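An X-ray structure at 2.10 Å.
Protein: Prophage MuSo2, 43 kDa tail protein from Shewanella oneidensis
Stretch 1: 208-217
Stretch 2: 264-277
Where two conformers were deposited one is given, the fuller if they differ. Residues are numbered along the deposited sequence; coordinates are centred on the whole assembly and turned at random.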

ATOM      1  N   ARG A 208       4.693  -9.879  17.677  1.00 29.96           N
ATOM      2  CA  ARG A 208       5.560  -9.241  16.668  1.00 31.64           C
ATOM      3  C   ARG A 208       5.956  -7.825  17.110  1.00 32.01           C
ATOM      4  O   ARG A 208       7.078  -7.385  16.869  1.00 32.01           O
ATOM      5  CB  ARG A 208       4.898  -9.196  15.278  1.00 31.25           C
ATOM      6  CG  ARG A 208       4.890 -10.526  14.527  1.00 31.98           C
ATOM      7  CD  ARG A 208       3.923 -10.527  13.311  1.00 32.19           C
ATOM      8  NE  ARG A 208       3.598 -11.893  12.865  1.00 30.42           N
ATOM      9  CZ  ARG A 208       4.342 -12.640  12.043  1.00 33.77           C
ATOM     10  NH1 ARG A 208       5.479 -12.160  11.512  1.00 31.21           N
ATOM     11  NH2 ARG A 208       3.939 -13.883  11.738  1.00 30.82           N
ATOM     12  N   GLN A 209       5.043  -7.136  17.786  1.00 31.87           N
ATOM     13  CA  GLN A 209       5.276  -5.744  18.174  1.00 33.14           C
ATOM     14  C   GLN A 209       5.361  -5.574  19.678  1.00 32.00           C
ATOM     15  O   GLN A 209       5.273  -4.463  20.182  1.00 32.59           O
ATOM     16  CB  GLN A 209       4.232  -4.820  17.534  1.00 32.80           C
ATOM     17  CG  GLN A 209       4.308  -4.830  16.008  1.00 35.80           C
ATOM     18  CD  GLN A 209       3.183  -4.052  15.337  1.00 36.95           C
ATOM     19  OE1 GLN A 209       1.996  -4.345  15.538  1.00 43.27           O
ATOM     20  NE2 GLN A 209       3.554  -3.061  14.517  1.00 40.52           N
ATOM     21  N   ARG A 210       5.555  -6.695  20.378  1.00 32.03           N
ATOM     22  CA  ARG A 210       5.693  -6.742  21.825  1.00 30.97           C
ATOM     23  C   ARG A 210       7.150  -6.833  22.194  1.00 31.43           C
ATOM     24  O   ARG A 210       7.952  -7.478  21.464  1.00 31.59           O
ATOM     25  CB  ARG A 210       4.933  -7.944  22.413  1.00 31.62           C
ATOM     26  CG  ARG A 210       3.390  -7.867  22.288  1.00 31.33           C
ATOM     27  CD  ARG A 210       2.831  -6.696  23.019  1.00 35.79           C
ATOM     28  NE  ARG A 210       2.915  -6.876  24.470  1.00 39.65           N
ATOM     29  CZ  ARG A 210       2.046  -7.582  25.188  1.00 39.55           C
ATOM     30  NH1 ARG A 210       1.015  -8.173  24.596  1.00 41.02           N
ATOM     31  NH2 ARG A 210       2.206  -7.704  26.499  1.00 39.12           N
ATOM     32  N   PHE A 211       7.517  -6.161  23.294  1.00 30.88           N
ATOM     33  CA  PHE A 211       8.931  -6.111  23.726  1.00 31.43           C
ATOM     34  C   PHE A 211       9.030  -6.279  25.229  1.00 31.54           C
ATOM     35  O   PHE A 211       8.092  -5.958  25.932  1.00 31.94           O
ATOM     36  CB  PHE A 211       9.635  -4.836  23.240  1.00 29.93           C
ATOM     37  CG  PHE A 211       9.624  -4.682  21.736  1.00 29.23           C
ATOM     38  CD1 PHE A 211       8.565  -4.034  21.103  1.00 25.89           C
ATOM     39  CD2 PHE A 211      10.666  -5.202  20.952  1.00 25.42           C
ATOM     40  CE1 PHE A 211       8.537  -3.891  19.716  1.00 26.21           C
ATOM     41  CE2 PHE A 211      10.631  -5.075  19.574  1.00 26.82           C
ATOM     42  CZ  PHE A 211       9.563  -4.421  18.945  1.00 26.82           C
ATOM     43  N   SER A 212      10.157  -6.814  25.697  1.00 32.31           N
ATOM     44  CA  SER A 212      10.381  -7.097  27.117  1.00 33.07           C
ATOM     45  C   SER A 212      10.755  -5.853  27.902  1.00 33.56           C
ATOM     46  O   SER A 212      10.499  -5.760  29.103  1.00 33.57           O
ATOM     47  CB  SER A 212      11.463  -8.171  27.305  1.00 33.07           C
ATOM     48  OG  SER A 212      12.674  -7.807  26.668  1.00 33.90           O
ATOM     49  N   LYS A 213      11.373  -4.902  27.209  1.00 34.36           N
ATOM     50  CA  LYS A 213      11.847  -3.668  27.825  1.00 33.95           C
ATOM     51  C   LYS A 213      11.797  -2.512  26.828  1.00 33.75           C
ATOM     52  O   LYS A 213      12.298  -2.625  25.706  1.00 33.80           O
ATOM     53  CB  LYS A 213      13.270  -3.863  28.344  1.00 34.55           C
ATOM     54  CG  LYS A 213      13.707  -2.797  29.363  1.00 33.76           C
ATOM     55  CD  LYS A 213      15.056  -3.134  29.971  1.00 34.61           C
ATOM     56  CE  LYS A 213      14.888  -3.924  31.263  1.00 34.70           C
ATOM     57  NZ  LYS A 213      16.188  -4.280  31.899  1.00 33.16           N
ATOM     58  N   PHE A 214      11.153  -1.416  27.230  1.00 33.21           N
ATOM     59  CA  PHE A 214      11.143  -0.188  26.434  1.00 32.81           C
ATOM     60  C   PHE A 214      12.085   0.825  27.082  1.00 32.72           C
ATOM     61  O   PHE A 214      11.824   1.273  28.205  1.00 32.97           O
ATOM     62  CB  PHE A 214       9.731   0.414  26.349  1.00 32.81           C
ATOM     63  CG  PHE A 214       8.739  -0.423  25.584  1.00 32.66           C
ATOM     64  CD1 PHE A 214       8.080  -1.488  26.199  1.00 33.60           C
ATOM     65  CD2 PHE A 214       8.436  -0.129  24.261  1.00 32.74           C
ATOM     66  CE1 PHE A 214       7.143  -2.275  25.495  1.00 32.56           C
ATOM     67  CE2 PHE A 214       7.508  -0.906  23.548  1.00 33.65           C
ATOM     68  CZ  PHE A 214       6.858  -1.981  24.174  1.00 33.56           C
ATOM     69  N   THR A 215      13.182   1.159  26.397  1.00 32.51           N
ATOM     70  CA  THR A 215      14.097   2.202  26.858  0.50 32.26           C
ATOM     71  C   THR A 215      13.835   3.487  26.075  1.00 32.17           C
ATOM     72  O   THR A 215      13.980   3.520  24.848  1.00 32.05           O
ATOM     73  CB  THR A 215      15.566   1.785  26.684  0.50 32.39           C
ATOM     74  OG1 THR A 215      15.749   1.261  25.370  0.50 32.69           O
ATOM     75  CG2 THR A 215      15.951   0.709  27.674  0.50 32.20           C
ATOM     76  N   ILE A 216      13.430   4.540  26.785  1.00 32.22           N
ATOM     77  CA  ILE A 216      13.131   5.837  26.171  1.00 32.00           C
ATOM     78  C   ILE A 216      14.256   6.819  26.471  1.00 32.14           C
ATOM     79  O   ILE A 216      14.580   7.047  27.635  1.00 32.10           O
ATOM     80  CB  ILE A 216      11.765   6.416  26.655  1.00 32.01           C
ATOM     81  CG1 ILE A 216      10.598   5.466  26.308  1.00 32.20           C
ATOM     82  CG2 ILE A 216      11.537   7.834  26.113  1.00 31.63           C
ATOM     83  CD1 ILE A 216      10.430   5.114  24.828  1.00 30.63           C
ATOM     84  N   LYS A 217      14.838   7.386  25.415  1.00 32.03           N
ATOM     85  CA  LYS A 217      15.972   8.306  25.532  1.00 32.40           C
ATOM     86  C   LYS A 217      15.580   9.703  25.067  1.00 32.67           C
ATOM     87  O   LYS A 217      14.938   9.860  24.025  1.00 32.91           O
ATOM     88  CB  LYS A 217      17.152   7.810  24.688  1.00 31.85           C
ATOM     89  CG  LYS A 217      17.555   6.375  24.952  1.00 31.99           C
ATOM     90  CD  LYS A 217      18.922   6.244  25.589  1.00 33.12           C
ATOM     91  CE  LYS A 217      20.025   6.069  24.532  1.00 33.68           C
ATOM     92  NZ  LYS A 217      19.858   4.810  23.729  1.00 32.51           N
ATOM     93  N   GLY A 264       9.143  11.879  32.896  1.00 41.13           N
ATOM     94  CA  GLY A 264       8.510  12.081  31.591  1.00 40.66           C
ATOM     95  C   GLY A 264       8.791  10.929  30.644  1.00 40.37           C
ATOM     96  O   GLY A 264       7.882  10.446  29.951  1.00 40.20           O
ATOM     97  N   ALA A 265      10.052  10.494  30.619  1.00 40.05           N
ATOM     98  CA  ALA A 265      10.472   9.346  29.807  1.00 39.95           C
ATOM     99  C   ALA A 265       9.823   8.037  30.281  1.00 39.73           C
ATOM    100  O   ALA A 265       9.480   7.185  29.469  1.00 39.29           O
ATOM    101  CB  ALA A 265      12.000   9.225  29.794  1.00 39.87           C
ATOM    102  N   ALA A 266       9.654   7.899  31.597  1.00 39.80           N
ATOM    103  CA  ALA A 266       8.961   6.752  32.186  1.00 39.86           C
ATOM    104  C   ALA A 266       7.482   6.715  31.778  1.00 39.82           C
ATOM    105  O   ALA A 266       6.941   5.643  31.517  1.00 39.65           O
ATOM    106  CB  ALA A 266       9.101   6.772  33.708  1.00 39.85           C
ATOM    107  N   LYS A 267       6.844   7.891  31.735  1.00 39.85           N
ATOM    108  CA  LYS A 267       5.454   8.037  31.272  1.00 39.81           C
ATOM    109  C   LYS A 267       5.286   7.717  29.781  1.00 39.77           C
ATOM    110  O   LYS A 267       4.279   7.108  29.384  1.00 39.58           O
ATOM    111  CB  LYS A 267       4.929   9.451  31.549  1.00 39.73           C
ATOM    112  CG  LYS A 267       4.623   9.747  33.016  1.00 39.94           C
ATOM    113  CD  LYS A 267       3.055   9.132  33.377  1.00 39.82           C
ATOM    114  CE  LYS A 267       3.084   9.771  35.171  1.00 39.78           C
ATOM    115  NZ  LYS A 267       1.086  10.085  35.192  1.00 39.75           N
ATOM    116  N   ARG A 268       6.266   8.149  28.972  1.00 39.80           N
ATOM    117  CA  ARG A 268       6.279   7.906  27.521  1.00 39.78           C
ATOM    118  C   ARG A 268       6.611   6.456  27.216  1.00 39.86           C
ATOM    119  O   ARG A 268       6.147   5.905  26.216  1.00 39.86           O
ATOM    120  CB  ARG A 268       7.275   8.827  26.824  1.00 39.81           C
ATOM    121  N   GLY A 269       7.434   5.852  28.071  1.00 39.82           N
ATOM    122  CA  GLY A 269       7.690   4.418  28.021  1.00 39.85           C
ATOM    123  C   GLY A 269       6.445   3.618  28.359  1.00 39.96           C
ATOM    124  O   GLY A 269       6.156   2.622  27.708  1.00 39.95           O
ATOM    125  N   GLN A 270       5.714   4.061  29.384  1.00 40.08           N
ATOM    126  CA  GLN A 270       4.463   3.418  29.800  1.00 40.18           C
ATOM    127  C   GLN A 270       3.412   3.499  28.700  1.00 40.10           C
ATOM    128  O   GLN A 270       2.704   2.523  28.448  1.00 39.55           O
ATOM    129  CB  GLN A 270       3.924   4.060  31.078  1.00 40.32           C
ATOM    130  CG  GLN A 270       4.613   3.608  32.351  1.00 40.90           C
ATOM    131  CD  GLN A 270       4.344   4.540  33.519  1.00 42.16           C
ATOM    132  OE1 GLN A 270       3.288   5.181  33.600  1.00 41.96           O
ATOM    133  NE2 GLN A 270       5.304   4.622  34.436  1.00 42.56           N
ATOM    134  N   TRP A 271       3.320   4.669  28.062  1.00 40.28           N
ATOM    135  CA  TRP A 271       2.470   4.872  26.889  1.00 40.73           C
ATOM    136  C   TRP A 271       2.870   3.921  25.758  1.00 40.85           C
ATOM    137  O   TRP A 271       2.014   3.438  25.008  1.00 40.75           O
ATOM    138  CB  TRP A 271       2.544   6.332  26.409  1.00 41.34           C
ATOM    139  CG  TRP A 271       2.112   6.531  24.975  1.00 42.03           C
ATOM    140  CD1 TRP A 271       2.835   6.222  23.849  1.00 42.72           C
ATOM    141  CD2 TRP A 271       0.864   7.068  24.512  1.00 41.66           C
ATOM    142  NE1 TRP A 271       2.110   6.532  22.722  1.00 43.35           N
ATOM    143  CE2 TRP A 271       0.902   7.056  23.099  1.00 41.95           C
ATOM    144  CE3 TRP A 271      -0.281   7.560  25.153  1.00 43.16           C
ATOM    145  CZ2 TRP A 271      -0.165   7.511  22.313  1.00 42.38           C
ATOM    146  CZ3 TRP A 271      -1.351   8.025  24.365  1.00 42.81           C
ATOM    147  CH2 TRP A 271      -1.282   7.993  22.962  1.00 42.67           C
ATOM    148  N   GLU A 272       4.172   3.663  25.648  1.00 40.47           N
ATOM    149  CA  GLU A 272       4.711   2.834  24.589  1.00 40.67           C
ATOM    150  C   GLU A 272       4.343   1.368  24.785  1.00 40.65           C
ATOM    151  O   GLU A 272       3.935   0.696  23.827  1.00 40.54           O
ATOM    152  CB  GLU A 272       6.226   2.996  24.506  1.00 40.44           C
ATOM    153  CG  GLU A 272       6.732   3.020  23.085  1.00 41.26           C
ATOM    154  CD  GLU A 272       6.404   4.318  22.377  1.00 41.73           C
ATOM    155  OE1 GLU A 272       6.962   5.368  22.764  1.00 41.52           O
ATOM    156  OE2 GLU A 272       5.592   4.284  21.429  1.00 42.50           O
ATOM    157  N   ARG A 273       4.489   0.887  26.026  1.00 40.71           N
ATOM    158  CA  ARG A 273       4.072  -0.467  26.419  1.00 40.66           C
ATOM    159  C   ARG A 273       2.567  -0.635  26.199  1.00 40.38           C
ATOM    160  O   ARG A 273       2.115  -1.638  25.645  1.00 39.93           O
ATOM    161  CB  ARG A 273       4.429  -0.749  27.888  1.00 40.52           C
ATOM    162  CG  ARG A 273       3.980  -2.120  28.392  1.00 40.83           C
ATOM    163  CD  ARG A 273       4.251  -2.315  29.871  1.00 40.93           C
ATOM    164  NE  ARG A 273       3.550  -1.324  30.685  1.00 42.82           N
ATOM    165  CZ  ARG A 273       3.922  -0.953  31.911  1.00 43.64           C
ATOM    166  NH1 ARG A 273       4.993  -1.500  32.481  1.00 44.00           N
ATOM    167  NH2 ARG A 273       3.233  -0.028  32.567  1.00 41.36           N
ATOM    168  N   GLN A 274       1.805   0.372  26.606  1.00 40.05           N
ATOM    169  CA  GLN A 274       0.359   0.331  26.480  1.00 40.20           C
ATOM    170  C   GLN A 274      -0.108   0.314  25.026  1.00 39.93           C
ATOM    171  O   GLN A 274      -1.087  -0.359  24.695  1.00 39.75           O
ATOM    172  CB  GLN A 274      -0.281   1.481  27.269  1.00 40.30           C
ATOM    173  CG  GLN A 274      -1.304   1.009  28.292  1.00 41.98           C
ATOM    174  CD  GLN A 274      -1.004  -0.401  28.854  1.00 45.01           C
ATOM    175  OE1 GLN A 274      -1.916  -1.236  28.976  1.00 45.77           O
ATOM    176  NE2 GLN A 274       0.269  -0.669  29.184  1.00 43.98           N
ATOM    177  N   ARG A 275       0.604   1.034  24.161  1.00 39.80           N
ATOM    178  CA  ARG A 275       0.270   1.075  22.742  1.00 40.12           C
ATOM    179  C   ARG A 275       0.588  -0.240  22.023  1.00 39.96           C
ATOM    180  O   ARG A 275      -0.162  -0.651  21.139  1.00 39.95           O
ATOM    181  CB  ARG A 275       0.994   2.231  22.056  1.00 40.58           C
ATOM    182  CG  ARG A 275       0.776   2.294  20.548  1.00 42.14           C
ATOM    183  CD  ARG A 275       1.624   3.375  19.911  1.00 44.61           C
ATOM    184  NE  ARG A 275       1.006   4.693  20.026  1.00 45.94           N
ATOM    185  CZ  ARG A 275       0.226   5.240  19.097  1.00 46.72           C
ATOM    186  NH1 ARG A 275      -0.043   4.586  17.970  1.00 47.02           N
ATOM    187  NH2 ARG A 275      -0.283   6.446  19.290  1.00 46.82           N
ATOM    188  N   SER A 276       1.697  -0.881  22.394  1.00 39.63           N
ATOM    189  CA  SER A 276       2.121  -2.122  21.752  1.00 40.13           C
ATOM    190  C   SER A 276       1.201  -3.273  22.146  1.00 40.24           C
ATOM    191  O   SER A 276       0.999  -4.208  21.363  1.00 40.47           O
ATOM    192  CB  SER A 276       3.570  -2.467  22.089  1.00 39.64           C
ATOM    193  OG  SER A 276       3.700  -2.927  23.423  1.00 40.74           O
ATOM    194  N   ILE A 277       0.662  -3.199  23.359  1.00 40.10           N
ATOM    195  CA  ILE A 277      -0.301  -4.186  23.833  1.00 40.06           C
ATOM    196  C   ILE A 277      -1.614  -4.105  23.030  1.00 40.00           C
ATOM    197  O   ILE A 277      -2.075  -5.114  22.504  1.00 40.15           O
ATOM    198  CB  ILE A 277      -0.527  -4.094  25.359  1.00 39.92           C
ATOM    199  CG1 ILE A 277       0.771  -4.433  26.106  1.00 39.46           C
ATOM    200  CG2 ILE A 277      -1.645  -5.036  25.785  1.00 39.69           C
ATOM    201  CD1 ILE A 277       0.758  -4.087  27.617  1.00 40.58           C
TER
HETATM  202  O   HOH W   1       5.054  -5.117  24.697  1.00 28.41           O

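This is a packing contact between a strand and a helix, in which F214 and I216 pack on the helix's backbone, small residues and aliphatic side-chain parts, joined at one end by a single water, with no direct hydrogen bond crossing between the modelled atoms. Strand 213-217 and helix 264-277 run at 139° between their N-to-C directions, and their axes approach to 8.0 Å. Within the strand, alternation puts F214 and I216 toward the helix and T215 away.

I216 packs against small residues of the helix. Its CG1 comes within 3.5 Å of G269 CA. Glycine leaves its CA open to this contact; an ideal CB would point toward the strand, 3.5 Å from I216 CG1, and be crowded by A265 O at 3.2 Å. One turn earlier in the helix, the small A265 adds an apolar contact, its CB 4.0 Å from I216 CG2. A branched aliphatic residue suits this place, since it spreads over both small residues and still sends CD1 to within 4.0 Å of OE1 of E272.

F214 uses its flat ring to cover the next stretch of helix. R273 CA lies over one face, 4.1 Å from the ring centroid and 28° off the ring normal, a CH-pi arrangement. The same ring touches the aliphatic part of E272, with F214 CD2 3.8 Å from E272 CG, so a charged residue contributes its methylene to the packing. The side chain of R273 starts sideways and its end leads away, leaving backbone and CB near the ring: F214 CE1 is 3.9 Å from R273 CB.

Beyond the ring, S276, a small residue, lies where the loop before the strand comes close. Its CB is 3.2 Å from the carbonyl O of Q209, and its OG is 3.4 Å from F214 CZ. The hydroxyl also meets a water, with S276 OG 2.9 Å from the water O. That water accepts hydrogen bonds from R210 NE at 2.8 Å and from the backbone N of F211 at 3.0 Å, so one molecule ties the loop to the helix in a buried setting.

R210 folds back through three successive m rotamers, which brings the end of its side chain nearer the helix. There I277 CG1 lies over one face of the guanidinium, 3.5 Å from R210 CZ. The planar group can thus pack against an aliphatic chain while its in-plane NE remains free to bond the water.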